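Local structure of serine rich repeat protein-1 (Srr-1) (4RMB) at residues B[35-40]-B[93-98]; B[51-56]-B[87-92]; B[119-124]-B[136-141]; B[9-14]-B[112-117]. The protein is a streptococcal surface adhesin whose domain described here binds keratin 4, probably helping the bacterium attach to host epithelium. All coordinates share one frame; numbering follows the deposited sequence.

Contact 1. Residues B[35-40]-B[93-98]; sequences YTIIGS and KITIDW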
loop_
_atom_site.group_PDB
_atom_site.type_symbol
_atom_site.label_atom_id
_atom_site.label_comp_id
_atom_site.label_asym_id
_atom_site.label_seq_id
_atom_site.Cartn_x
_atom_site.Cartn_y
_atom_site.Cartn_z
ATOM N N TYR B 35 3.676 -10.438 -17.427
ATOM C CA TYR B 35 2.247 -10.317 -17.172
ATOM C C TYR B 35 2.034 -9.691 -15.813
ATOM O O TYR B 35 2.932 -9.680 -14.970
ATOM C CB TYR B 35 1.578 -11.694 -17.091
ATOM C CG TYR B 35 1.155 -12.331 -18.385
ATOM C CD1 TYR B 35 2.088 -12.913 -19.241
ATOM C CD2 TYR B 35 -0.190 -12.381 -18.736
ATOM C CE1 TYR B 35 1.681 -13.536 -20.420
ATOM C CE2 TYR B 35 -0.606 -12.993 -19.907
ATOM C CZ TYR B 35 0.333 -13.573 -20.741
ATOM O OH TYR B 35 -0.095 -14.210 -21.884
ATOM N N THR B 36 0.835 -9.165 -15.603
ATOM C CA THR B 36 0.476 -8.667 -14.287
ATOM C C THR B 36 -0.830 -9.353 -13.956
ATOM O O THR B 36 -1.784 -9.315 -14.738
ATOM C CB THR B 36 0.290 -7.139 -14.226
ATOM O OG1 THR B 36 1.575 -6.524 -14.082
ATOM C CG2 THR B 36 -0.584 -6.747 -13.020
ATOM N N ILE B 37 -0.856 -10.023 -12.813
ATOM C CA ILE B 37 -2.052 -10.703 -12.363
ATOM C C ILE B 37 -2.470 -10.006 -11.080
ATOM O O ILE B 37 -1.635 -9.734 -10.215
ATOM C CB ILE B 37 -1.773 -12.193 -12.091
ATOM C CG1 ILE B 37 -1.401 -12.886 -13.409
ATOM C CG2 ILE B 37 -2.984 -12.843 -11.441
ATOM C CD1 ILE B 37 -1.026 -14.335 -13.264
ATOM N N ILE B 38 -3.759 -9.699 -10.980
ATOM C CA ILE B 38 -4.309 -9.027 -9.815
ATOM C C ILE B 38 -5.423 -9.903 -9.259
ATOM O O ILE B 38 -6.333 -10.295 -9.987
ATOM C CB ILE B 38 -4.865 -7.642 -10.208
ATOM C CG1 ILE B 38 -3.707 -6.704 -10.558
ATOM C CG2 ILE B 38 -5.735 -7.074 -9.076
ATOM C CD1 ILE B 38 -4.121 -5.473 -11.329
ATOM N N GLY B 39 -5.341 -10.230 -7.973
ATOM C CA GLY B 39 -6.355 -11.076 -7.362
ATOM C C GLY B 39 -6.427 -10.844 -5.867
ATOM O O GLY B 39 -5.933 -9.836 -5.378
ATOM N N SER B 40 -7.053 -11.759 -5.135
ATOM C CA SER B 40 -7.147 -11.599 -3.688
ATOM C C SER B 40 -6.685 -12.855 -2.962
ATOM O O SER B 40 -6.333 -13.851 -3.592
ATOM C CB SER B 40 -8.580 -11.242 -3.283
ATOM O OG SER B 40 -9.506 -12.159 -3.825
ATOM N N LYS B 93 -9.793 -12.938 -10.459
ATOM C CA LYS B 93 -8.464 -12.633 -10.994
ATOM C C LYS B 93 -8.535 -11.753 -12.233
ATOM O O LYS B 93 -9.385 -11.972 -13.078
ATOM C CB LYS B 93 -7.765 -13.923 -11.437
ATOM C CG LYS B 93 -6.768 -14.533 -10.490
ATOM C CD LYS B 93 -5.755 -15.414 -11.228
ATOM C CE LYS B 93 -6.403 -16.643 -11.854
ATOM N NZ LYS B 93 -5.582 -17.848 -11.544
ATOM N N ILE B 94 -7.643 -10.775 -12.341
ATOM C CA ILE B 94 -7.551 -9.921 -13.530
ATOM C C ILE B 94 -6.157 -10.205 -14.078
ATOM O O ILE B 94 -5.168 -10.129 -13.344
ATOM C CB ILE B 94 -7.674 -8.409 -13.197
ATOM C CG1 ILE B 94 -9.123 -8.072 -12.832
ATOM C CG2 ILE B 94 -7.203 -7.572 -14.391
ATOM C CD1 ILE B 94 -9.306 -6.668 -12.252
ATOM N N THR B 95 -6.072 -10.542 -15.362
ATOM C CA THR B 95 -4.791 -10.867 -15.975
ATOM C C THR B 95 -4.504 -9.954 -17.151
ATOM O O THR B 95 -5.352 -9.772 -18.021
ATOM C CB THR B 95 -4.777 -12.331 -16.462
ATOM O OG1 THR B 95 -5.053 -13.204 -15.356
ATOM C CG2 THR B 95 -3.431 -12.689 -17.055
ATOM N N ILE B 96 -3.306 -9.383 -17.156
ATOM C CA ILE B 96 -2.879 -8.480 -18.218
ATOM C C ILE B 96 -1.578 -8.978 -18.847
ATOM O O ILE B 96 -0.581 -9.187 -18.154
ATOM C CB ILE B 96 -2.637 -7.055 -17.665
ATOM C CG1 ILE B 96 -3.943 -6.480 -17.107
ATOM C CG2 ILE B 96 -2.079 -6.153 -18.771
ATOM C CD1 ILE B 96 -3.741 -5.267 -16.211
ATOM N N ASP B 97 -1.611 -9.169 -20.163
ATOM C CA ASP B 97 -0.458 -9.612 -20.961
ATOM C C ASP B 97 0.237 -8.322 -21.425
ATOM O O ASP B 97 -0.384 -7.500 -22.095
ATOM C CB ASP B 97 -0.987 -10.417 -22.163
ATOM C CG ASP B 97 0.103 -10.847 -23.143
ATOM O OD1 ASP B 97 1.291 -10.499 -22.962
ATOM O OD2 ASP B 97 -0.257 -11.545 -24.122
ATOM N N TRP B 98 1.504 -8.124 -21.052
ATOM C CA TRP B 98 2.214 -6.904 -21.445
ATOM C C TRP B 98 2.801 -7.019 -22.850
ATOM O O TRP B 98 3.464 -6.104 -23.338
ATOM C CB TRP B 98 3.299 -6.549 -20.415
ATOM C CG TRP B 98 2.727 -6.155 -19.080
ATOM C CD1 TRP B 98 2.932 -6.781 -17.888
ATOM C CD2 TRP B 98 1.843 -5.052 -18.807
ATOM N NE1 TRP B 98 2.223 -6.152 -16.890
ATOM C CE2 TRP B 98 1.536 -5.097 -17.428
ATOM C CE3 TRP B 98 1.251 -4.056 -19.599
ATOM C CZ2 TRP B 98 0.697 -4.159 -16.814
ATOM C CZ3 TRP B 98 0.410 -3.120 -18.985
ATOM C CH2 TRP B 98 0.132 -3.193 -17.605
#
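Tyr35 and Asp97 face each other at one end of an antiparallel strand pair, 35-40 against 93-97. Four backbone bonds carry the ladder, two between Thr36 and Ile96 and two between Ile38 and Ile94; that from Ile94 N to Ile38 O spans 2.7 Å. Among the side chains one polar bond stands out: the indole NE1 of Trp98 donates its N-H to Thr36 OG1 at 2.9 Å, with the oxygen in the ring plane. Thr36 OG1 also bonds to Thr125 O, so it lies between the indole and the next strand, 120-127. The aromatic contact is made by Tyr35, whose CG lies anti to its carbonyl carbon (chi1 -85°); the ring reaches across the strand and receives Asp97 CA over one face, 3.8 Å from the centroid. The carboxylate lies stacked on the ring, planes 15° apart, while Asp97 OD1 is held by Lys99 N. Thr95 CG2 meets the ring edge, 3.7 Å from Tyr35 CD2. On the side of the sheet opposite Tyr35, Ile38 CB and Ile94 CB pair at 4.2 Å and turn with Ile96 toward strand 108-116, as an antiparallel pair within one sheet of a two-sheet sandwich, a variant of the DEv-IgG fold.

Contact 2. Residues B[51-56]-B[87-92]; sequences LNAEVK and YTNDGS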
loop_
_atom_site.group_PDB
_atom_site.type_symbol
_atom_site.label_atom_id
_atom_site.label_comp_id
_atom_site.label_asym_id
_atom_site.label_seq_id
_atom_site.Cartn_x
_atom_site.Cartn_y
_atom_site.Cartn_z
ATOM N N LEU B 51 -15.869 -8.710 -10.013
ATOM C CA LEU B 51 -16.827 -8.771 -11.111
ATOM C C LEU B 51 -17.319 -7.425 -11.623
ATOM O O LEU B 51 -17.615 -7.285 -12.809
ATOM C CB LEU B 51 -18.034 -9.621 -10.712
ATOM C CG LEU B 51 -17.823 -11.134 -10.673
ATOM C CD1 LEU B 51 -19.059 -11.804 -10.088
ATOM C CD2 LEU B 51 -17.546 -11.650 -12.081
ATOM N N ASN B 52 -17.412 -6.435 -10.742
ATOM C CA ASN B 52 -17.888 -5.119 -11.152
ATOM C C ASN B 52 -16.779 -4.075 -11.162
ATOM O O ASN B 52 -17.033 -2.875 -11.048
ATOM C CB ASN B 52 -19.028 -4.673 -10.234
ATOM C CG ASN B 52 -20.118 -5.725 -10.114
ATOM O OD1 ASN B 52 -20.297 -6.331 -9.059
ATOM N ND2 ASN B 52 -20.845 -5.956 -11.204
ATOM N N ALA B 53 -15.547 -4.548 -11.314
ATOM C CA ALA B 53 -14.378 -3.684 -11.344
ATOM C C ALA B 53 -14.284 -2.893 -12.639
ATOM O O ALA B 53 -14.607 -3.402 -13.712
ATOM C CB ALA B 53 -13.119 -4.523 -11.170
ATOM N N GLU B 54 -13.859 -1.640 -12.524
ATOM C CA GLU B 54 -13.661 -0.773 -13.680
ATOM C C GLU B 54 -12.148 -0.694 -13.807
ATOM O O GLU B 54 -11.457 -0.296 -12.867
ATOM C CB GLU B 54 -14.266 0.612 -13.437
ATOM C CG GLU B 54 -15.778 0.646 -13.615
ATOM C CD GLU B 54 -16.375 2.014 -13.345
ATOM O OE1 GLU B 54 -15.683 3.028 -13.572
ATOM O OE2 GLU B 54 -17.548 2.073 -12.922
ATOM N N VAL B 55 -11.637 -1.079 -14.969
ATOM C CA VAL B 55 -10.199 -1.114 -15.187
ATOM C C VAL B 55 -9.659 -0.150 -16.230
ATOM O O VAL B 55 -10.213 -0.030 -17.322
ATOM C CB VAL B 55 -9.771 -2.541 -15.601
ATOM C CG1 VAL B 55 -8.266 -2.619 -15.731
ATOM C CG2 VAL B 55 -10.283 -3.552 -14.589
ATOM N N LYS B 56 -8.572 0.538 -15.885
ATOM C CA LYS B 56 -7.920 1.449 -16.815
ATOM C C LYS B 56 -6.428 1.183 -16.769
ATOM O O LYS B 56 -5.862 0.945 -15.700
ATOM C CB LYS B 56 -8.191 2.920 -16.476
ATOM C CG LYS B 56 -7.551 3.870 -17.493
ATOM C CD LYS B 56 -8.219 5.236 -17.535
ATOM C CE LYS B 56 -7.888 6.075 -16.320
ATOM N NZ LYS B 56 -8.556 7.406 -16.399
ATOM N N TYR B 87 -7.539 -7.152 -21.004
ATOM C CA TYR B 87 -7.388 -7.909 -19.772
ATOM C C TYR B 87 -8.484 -8.949 -19.676
ATOM O O TYR B 87 -9.530 -8.823 -20.313
ATOM C CB TYR B 87 -7.377 -7.086 -18.486
ATOM C CG TYR B 87 -8.658 -6.288 -18.307
ATOM C CD1 TYR B 87 -9.765 -6.838 -17.665
ATOM C CD2 TYR B 87 -8.782 -5.010 -18.859
ATOM C CE1 TYR B 87 -10.975 -6.132 -17.579
ATOM C CE2 TYR B 87 -9.981 -4.301 -18.782
ATOM C CZ TYR B 87 -11.072 -4.868 -18.143
ATOM O OH TYR B 87 -12.259 -4.173 -18.089
ATOM N N THR B 88 -8.232 -9.985 -18.884
ATOM C CA THR B 88 -9.234 -11.014 -18.648
ATOM C C THR B 88 -9.597 -10.882 -17.174
ATOM O O THR B 88 -8.730 -10.676 -16.330
ATOM C CB THR B 88 -8.703 -12.439 -18.931
ATOM O OG1 THR B 88 -7.591 -12.731 -18.073
ATOM C CG2 THR B 88 -8.269 -12.554 -20.380
ATOM N N ASN B 89 -10.883 -10.962 -16.874
ATOM C CA ASN B 89 -11.349 -10.840 -15.497
ATOM C C ASN B 89 -12.425 -11.882 -15.274
ATOM O O ASN B 89 -13.498 -11.800 -15.870
ATOM C CB ASN B 89 -11.923 -9.441 -15.259
ATOM C CG ASN B 89 -12.490 -9.268 -13.862
ATOM O OD1 ASN B 89 -12.415 -10.173 -13.031
ATOM N ND2 ASN B 89 -13.060 -8.099 -13.597
ATOM N N ASP B 90 -12.140 -12.870 -14.432
ATOM C CA ASP B 90 -13.124 -13.912 -14.157
ATOM C C ASP B 90 -13.886 -13.646 -12.863
ATOM O O ASP B 90 -14.668 -14.481 -12.416
ATOM C CB ASP B 90 -12.454 -15.287 -14.078
ATOM C CG ASP B 90 -11.421 -15.373 -12.973
ATOM O OD1 ASP B 90 -11.454 -14.528 -12.053
ATOM O OD2 ASP B 90 -10.580 -16.296 -13.020
ATOM N N GLY B 91 -13.656 -12.484 -12.264
ATOM C CA GLY B 91 -14.339 -12.149 -11.027
ATOM C C GLY B 91 -13.437 -12.245 -9.810
ATOM O O GLY B 91 -13.645 -11.551 -8.813
ATOM N N SER B 92 -12.425 -13.100 -9.885
ATOM C CA SER B 92 -11.504 -13.256 -8.767
ATOM C C SER B 92 -10.079 -12.875 -9.162
ATOM O O SER B 92 -9.269 -12.509 -8.313
ATOM C CB SER B 92 -11.539 -14.701 -8.254
ATOM O OG SER B 92 -11.236 -15.623 -9.285
HETATM O O HOH W 1 -11.565 -1.506 -19.141
#
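Val55 sits on one face of the Tyr87 ring, its CB 3.6 Å from Tyr87 CE2 and both methyls spread over neighbouring ring carbons. With chi1 at 59°, Tyr87 CG lies between its backbone N and carbonyl carbon, and the ring extends toward the valine, which comes from the opposite direction. At the other end the fit is tighter still: Leu51 CD2 presses on Gly91 CA at 3.4 Å, closer than usual carbon contact, and Gly91 has no side chain to obstruct it. The backbone of Gly91, with positive phi, belongs to the turn between strands 88-89 and 93-97, built from two successive Asx turns: Asn89 OD1 accepts from Gly91 N at 2.7 Å and Asp90 OD1 from Ser92 N at 2.8 Å. Strands 88-89 and 54-60 lie in different sheets of the Ig-like fold, so the contact bridges one margin of the sandwich. Between the two packed ends the segments are looser; Ala53 CB comes only to 4.3 Å from Asn89 ND2, whose amide bonds instead to Leu50 O. Beside the valine, a water in the plane of the Tyr87 ring links its OH, at 2.9 Å, to Val55 O, to which the water donates.

Contact 3. Residues B[119-124]-B[136-141]; sequences SGVLYS and KYSYGH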
loop_
_atom_site.group_PDB
_atom_site.type_symbol
_atom_site.label_atom_id
_atom_site.label_comp_id
_atom_site.label_asym_id
_atom_site.label_seq_id
_atom_site.Cartn_x
_atom_site.Cartn_y
_atom_site.Cartn_z
ATOM N N SER B 119 -13.263 -4.799 2.308
ATOM C CA SER B 119 -12.176 -5.142 3.209
ATOM C C SER B 119 -11.573 -6.392 2.590
ATOM O O SER B 119 -12.241 -7.099 1.834
ATOM C CB SER B 119 -12.700 -5.459 4.613
ATOM O OG SER B 119 -13.062 -4.273 5.295
ATOM N N GLY B 120 -10.313 -6.664 2.899
ATOM C CA GLY B 120 -9.672 -7.836 2.341
ATOM C C GLY B 120 -8.294 -7.480 1.831
ATOM O O GLY B 120 -7.852 -6.340 1.957
ATOM N N VAL B 121 -7.611 -8.453 1.250
ATOM C CA VAL B 121 -6.274 -8.220 0.736
ATOM C C VAL B 121 -6.176 -8.567 -0.740
ATOM O O VAL B 121 -6.554 -9.659 -1.168
ATOM C CB VAL B 121 -5.228 -9.045 1.506
ATOM C CG1 VAL B 121 -3.830 -8.747 0.978
ATOM C CG2 VAL B 121 -5.315 -8.727 2.995
ATOM N N LEU B 122 -5.683 -7.616 -1.518
ATOM C CA LEU B 122 -5.508 -7.832 -2.945
ATOM C C LEU B 122 -4.017 -8.016 -3.200
ATOM O O LEU B 122 -3.184 -7.657 -2.366
ATOM C CB LEU B 122 -6.007 -6.615 -3.723
ATOM C CG LEU B 122 -7.516 -6.373 -3.633
ATOM C CD1 LEU B 122 -7.875 -5.013 -4.213
ATOM C CD2 LEU B 122 -8.233 -7.493 -4.376
ATOM N N TYR B 123 -3.679 -8.599 -4.340
ATOM C CA TYR B 123 -2.275 -8.755 -4.689
ATOM C C TYR B 123 -2.111 -8.419 -6.160
ATOM O O TYR B 123 -3.070 -8.475 -6.929
ATOM C CB TYR B 123 -1.778 -10.187 -4.417
ATOM C CG TYR B 123 -2.250 -11.245 -5.398
ATOM C CD1 TYR B 123 -1.678 -11.357 -6.670
ATOM C CD2 TYR B 123 -3.257 -12.139 -5.050
ATOM C CE1 TYR B 123 -2.101 -12.334 -7.566
ATOM C CE2 TYR B 123 -3.691 -13.123 -5.939
ATOM C CZ TYR B 123 -3.107 -13.212 -7.195
ATOM O OH TYR B 123 -3.535 -14.168 -8.080
ATOM N N SER B 124 -0.893 -8.038 -6.528
ATOM C CA SER B 124 -0.549 -7.714 -7.904
ATOM C C SER B 124 0.805 -8.348 -8.179
ATOM O O SER B 124 1.647 -8.448 -7.286
ATOM C CB SER B 124 -0.435 -6.202 -8.109
ATOM O OG SER B 124 -1.679 -5.553 -7.954
ATOM N N LYS B 136 5.603 -10.510 -6.429
ATOM C CA LYS B 136 4.212 -10.379 -6.021
ATOM C C LYS B 136 4.120 -9.424 -4.838
ATOM O O LYS B 136 4.980 -9.442 -3.957
ATOM C CB LYS B 136 3.648 -11.742 -5.627
ATOM C CG LYS B 136 2.234 -11.696 -5.059
ATOM C CD LYS B 136 1.779 -13.095 -4.670
ATOM C CE LYS B 136 0.479 -13.065 -3.883
ATOM N NZ LYS B 136 0.041 -14.438 -3.497
ATOM N N TYR B 137 3.078 -8.595 -4.828
ATOM C CA TYR B 137 2.868 -7.623 -3.754
ATOM C C TYR B 137 1.435 -7.729 -3.258
ATOM O O TYR B 137 0.530 -7.972 -4.038
ATOM C CB TYR B 137 3.110 -6.208 -4.272
ATOM C CG TYR B 137 4.436 -6.049 -4.973
ATOM C CD1 TYR B 137 4.624 -6.534 -6.267
ATOM C CD2 TYR B 137 5.513 -5.450 -4.328
ATOM C CE1 TYR B 137 5.857 -6.426 -6.899
ATOM C CE2 TYR B 137 6.748 -5.335 -4.949
ATOM C CZ TYR B 137 6.912 -5.827 -6.233
ATOM O OH TYR B 137 8.139 -5.710 -6.839
ATOM N N SER B 138 1.219 -7.544 -1.961
ATOM C CA SER B 138 -0.135 -7.639 -1.435
ATOM C C SER B 138 -0.481 -6.391 -0.626
ATOM O O SER B 138 0.391 -5.778 -0.010
ATOM C CB SER B 138 -0.283 -8.895 -0.576
ATOM O OG SER B 138 0.516 -8.821 0.591
ATOM N N TYR B 139 -1.754 -6.017 -0.624
ATOM C CA TYR B 139 -2.183 -4.821 0.094
ATOM C C TYR B 139 -3.643 -4.937 0.481
ATOM O O TYR B 139 -4.476 -5.367 -0.308
ATOM C CB TYR B 139 -1.991 -3.587 -0.797
ATOM C CG TYR B 139 -2.194 -2.257 -0.101
ATOM C CD1 TYR B 139 -3.453 -1.857 0.346
ATOM C CD2 TYR B 139 -1.116 -1.401 0.118
ATOM C CE1 TYR B 139 -3.628 -0.632 0.999
ATOM C CE2 TYR B 139 -1.280 -0.180 0.764
ATOM C CZ TYR B 139 -2.538 0.198 1.204
ATOM O OH TYR B 139 -2.692 1.401 1.852
ATOM N N GLY B 140 -3.969 -4.535 1.698
ATOM C CA GLY B 140 -5.355 -4.618 2.094
ATOM C C GLY B 140 -5.619 -3.959 3.424
ATOM O O GLY B 140 -4.701 -3.495 4.093
ATOM N N HIS B 141 -6.894 -3.887 3.781
ATOM C CA HIS B 141 -7.284 -3.308 5.053
ATOM C C HIS B 141 -8.519 -4.020 5.555
ATOM O O HIS B 141 -9.245 -4.647 4.786
ATOM C CB HIS B 141 -7.528 -1.789 4.936
ATOM C CG HIS B 141 -8.584 -1.393 3.949
ATOM N ND1 HIS B 141 -9.912 -1.734 4.094
ATOM C CD2 HIS B 141 -8.512 -0.630 2.833
ATOM C CE1 HIS B 141 -10.612 -1.195 3.111
ATOM N NE2 HIS B 141 -9.787 -0.519 2.331
HETATM O O HOH W 2 -11.663 -2.111 6.022
#
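Lys136 brings the CE-NZ end of its extended chain over one face of the Tyr123 ring, CE 3.6 Å from Tyr123 CG and NZ 4.5 Å from the ring centroid, a cation-pi contact with CH-pi support. Tyr123 takes chi1 74°, with CG between the backbone N and carbonyl carbon, which turns the ring toward strand 35-40, leaving one face to the end of the lysine. At the far end Ser119 OG and His141 ND1 share a water, 2.7 Å and 2.6 Å away. Between these ends runs the antiparallel ladder of the hairpin 120-127/134-143: paired bonds join Leu122 to Tyr139 and Ser124 to Tyr137, whereas of the two between Gly120 and His141 that from His141 N is weak. The backbones of Val121 and Gly140 come close, CA to CA 4.0 Å, and Gly140 CA makes a CA-H...O contact with Gly120 O at 3.0 Å. Further out, Tyr123 OH bonds to Gln131 NE2, Ser124 OG to Tyr14 OH, and His141 NE2 to Glu12 OE1, while Asp41 OD1 is a long, weak ion-pair partner of Lys136 NZ. Residues 136-141 pair with a strand of the second subunit, and Tyr137 OH bonds to Ala152 N of that subunit, an arrangement consistent with beta-sheet complementation. With Glu12 beside it, His141 would probably be drawn toward the protonated form, and the Tyr123 face should help steady the lysine's charge.

Contact 4. Residues B[9-14]-B[112-117]; sequences RQTETY and LVKIPK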
loop_
_atom_site.group_PDB
_atom_site.type_symbol
_atom_site.label_atom_id
_atom_site.label_comp_id
_atom_site.label_asym_id
_atom_site.label_seq_id
_atom_site.Cartn_x
_atom_site.Cartn_y
_atom_site.Cartn_z
ATOM N N ARG B 9 -20.876 7.075 -3.242
ATOM C CA ARG B 9 -20.363 6.090 -4.238
ATOM C C ARG B 9 -19.720 4.887 -3.559
ATOM O O ARG B 9 -19.976 3.741 -3.928
ATOM C CB ARG B 9 -19.347 6.766 -5.165
ATOM C CG ARG B 9 -19.975 7.505 -6.340
ATOM C CD ARG B 9 -20.147 6.576 -7.534
ATOM N NE ARG B 9 -18.857 6.233 -8.128
ATOM C CZ ARG B 9 -18.681 5.300 -9.059
ATOM N NH1 ARG B 9 -17.467 5.064 -9.540
ATOM N NH2 ARG B 9 -19.713 4.597 -9.504
ATOM N N GLN B 10 -18.892 5.156 -2.557
ATOM C CA GLN B 10 -18.201 4.105 -1.828
ATOM C C GLN B 10 -17.426 3.157 -2.732
ATOM O O GLN B 10 -17.762 1.978 -2.859
ATOM C CB GLN B 10 -19.174 3.301 -0.967
ATOM C CG GLN B 10 -19.165 3.707 0.497
ATOM C CD GLN B 10 -20.280 4.664 0.845
ATOM O OE1 GLN B 10 -21.444 4.270 0.935
ATOM N NE2 GLN B 10 -19.936 5.932 1.037
ATOM N N THR B 11 -16.387 3.686 -3.363
ATOM C CA THR B 11 -15.533 2.892 -4.228
ATOM C C THR B 11 -14.107 3.271 -3.884
ATOM O O THR B 11 -13.848 4.376 -3.408
ATOM C CB THR B 11 -15.749 3.206 -5.724
ATOM O OG1 THR B 11 -15.215 4.503 -6.023
ATOM C CG2 THR B 11 -17.227 3.175 -6.074
ATOM N N GLU B 12 -13.188 2.342 -4.097
ATOM C CA GLU B 12 -11.783 2.619 -3.859
ATOM C C GLU B 12 -11.082 2.149 -5.111
ATOM O O GLU B 12 -11.609 1.317 -5.843
ATOM C CB GLU B 12 -11.238 1.858 -2.638
ATOM C CG GLU B 12 -12.114 0.733 -2.122
ATOM C CD GLU B 12 -11.483 -0.013 -0.954
ATOM O OE1 GLU B 12 -10.874 0.644 -0.079
ATOM O OE2 GLU B 12 -11.610 -1.259 -0.909
ATOM N N THR B 13 -9.912 2.704 -5.384
ATOM C CA THR B 13 -9.175 2.279 -6.551
ATOM C C THR B 13 -7.899 1.597 -6.099
ATOM O O THR B 13 -7.111 2.165 -5.344
ATOM C CB THR B 13 -8.813 3.458 -7.467
ATOM O OG1 THR B 13 -10.016 4.107 -7.899
ATOM C CG2 THR B 13 -8.040 2.965 -8.690
ATOM N N TYR B 14 -7.726 0.364 -6.559
ATOM C CA TYR B 14 -6.545 -0.426 -6.250
ATOM C C TYR B 14 -5.595 -0.097 -7.391
ATOM O O TYR B 14 -5.851 -0.454 -8.541
ATOM C CB TYR B 14 -6.901 -1.909 -6.246
ATOM C CG TYR B 14 -5.724 -2.818 -6.008
ATOM C CD1 TYR B 14 -5.004 -2.762 -4.816
ATOM C CD2 TYR B 14 -5.325 -3.732 -6.979
ATOM C CE1 TYR B 14 -3.910 -3.595 -4.598
ATOM C CE2 TYR B 14 -4.236 -4.569 -6.771
ATOM C CZ TYR B 14 -3.534 -4.492 -5.583
ATOM O OH TYR B 14 -2.445 -5.300 -5.389
ATOM N N LEU B 112 -5.295 0.756 -12.957
ATOM C CA LEU B 112 -6.262 1.251 -11.995
ATOM C C LEU B 112 -7.457 0.316 -11.962
ATOM O O LEU B 112 -8.107 0.104 -12.981
ATOM C CB LEU B 112 -6.717 2.655 -12.390
ATOM C CG LEU B 112 -5.626 3.718 -12.530
ATOM C CD1 LEU B 112 -6.220 4.974 -13.143
ATOM C CD2 LEU B 112 -5.021 4.020 -11.165
ATOM N N VAL B 113 -7.739 -0.246 -10.793
ATOM C CA VAL B 113 -8.868 -1.154 -10.637
ATOM C C VAL B 113 -9.825 -0.544 -9.618
ATOM O O VAL B 113 -9.571 -0.583 -8.414
ATOM C CB VAL B 113 -8.397 -2.544 -10.144
ATOM C CG1 VAL B 113 -9.585 -3.488 -9.986
ATOM C CG2 VAL B 113 -7.408 -3.133 -11.133
ATOM N N LYS B 114 -10.919 0.036 -10.108
ATOM C CA LYS B 114 -11.901 0.665 -9.230
ATOM C C LYS B 114 -12.991 -0.328 -8.855
ATOM O O LYS B 114 -13.675 -0.877 -9.721
ATOM C CB LYS B 114 -12.518 1.891 -9.916
ATOM C CG LYS B 114 -13.557 2.622 -9.068
ATOM C CD LYS B 114 -14.269 3.706 -9.879
ATOM C CE LYS B 114 -13.394 4.926 -10.113
ATOM N NZ LYS B 114 -13.271 5.774 -8.890
ATOM N N ILE B 115 -13.154 -0.549 -7.558
ATOM C CA ILE B 115 -14.140 -1.497 -7.073
ATOM C C ILE B 115 -14.932 -0.957 -5.898
ATOM O O ILE B 115 -14.575 0.059 -5.303
ATOM C CB ILE B 115 -13.462 -2.805 -6.614
ATOM C CG1 ILE B 115 -12.413 -2.483 -5.544
ATOM C CG2 ILE B 115 -12.823 -3.520 -7.806
ATOM C CD1 ILE B 115 -11.753 -3.705 -4.930
ATOM N N PRO B 116 -16.039 -1.629 -5.558
ATOM C CA PRO B 116 -16.848 -1.177 -4.428
ATOM C C PRO B 116 -15.965 -1.296 -3.191
ATOM O O PRO B 116 -15.203 -2.256 -3.068
ATOM C CB PRO B 116 -17.994 -2.181 -4.410
ATOM C CG PRO B 116 -18.149 -2.541 -5.851
ATOM C CD PRO B 116 -16.718 -2.707 -6.298
ATOM N N LYS B 117 -16.051 -0.323 -2.290
ATOM C CA LYS B 117 -15.250 -0.343 -1.068
ATOM C C LYS B 117 -15.391 -1.683 -0.349
ATOM O O LYS B 117 -16.478 -2.048 0.095
ATOM C CB LYS B 117 -15.686 0.795 -0.140
ATOM C CG LYS B 117 -15.338 2.184 -0.657
ATOM C CD LYS B 117 -15.754 3.270 0.335
ATOM C CE LYS B 117 -15.406 4.660 -0.185
ATOM N NZ LYS B 117 -15.876 5.750 0.740
HETATM O O HOH W 3 -12.057 5.407 -6.277
#
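Lys114 starts out extended, CG anti to its backbone N (chi1 -180°), then bends at chi3 and chi4 so that NZ turns back over Thr11 and Thr13. There it donates to a water at 2.9 Å, which also contacts Thr13 OG1 at 2.9 Å and, at longer range, Thr11 OG1. Arg9 crosses the same lysine at about a right angle, presenting NH1 to Lys114 CD at 3.5 Å. Arg9 NH1 and Lys114 NZ lie 4.3 Å apart, like charges that may repel. Lys117, by contrast, stays fully extended and crosses Gln10 obliquely, packed on its backbone with CE 3.3 Å from Gln10 CA; its backbone N bonds almost straight to Gln10 O at 2.9 Å, although the donor N lies above the carbonyl plane. Glu12 packs CG on Lys117 CA at 3.5 Å, while its carboxylate is engaged by His141 and Gln118 N. Paired backbone bonds join Glu12 with Ile115 and Tyr14 with Val113. The pairing makes 11-18 the outermost strand of its sheet within this chain, beside strand 108-116, which is flanked on its other side by 54-60. Val113 and Tyr14 look inward onto Ile38 of the opposing sheet, and Thr13 and Tyr14 pair with a strand of the second subunit.

Overall arrangement
From the N terminus, 9-14 opens the longest loop, which contact 4 closes at 112-117, joining strand 11-18 to 108-116. Inside it lies contact 1, closing 35-40 on 93-98, and inside that contact 2 joins 51-56 to 87-92; the three are nested without crossing. Contact 3 follows in series as a local hairpin. Contacts 1 and 3 share one sheet, since strands 35-40 and 120-127 are neighbours; contact 4 belongs to the other sheet, and contact 2 spans both along one margin. Between the sheets, side-chain packing ties contact 1 to contact 4, and side-chain hydrogen bonds tie contact 3 to contact 4, both of which touch the second subunit.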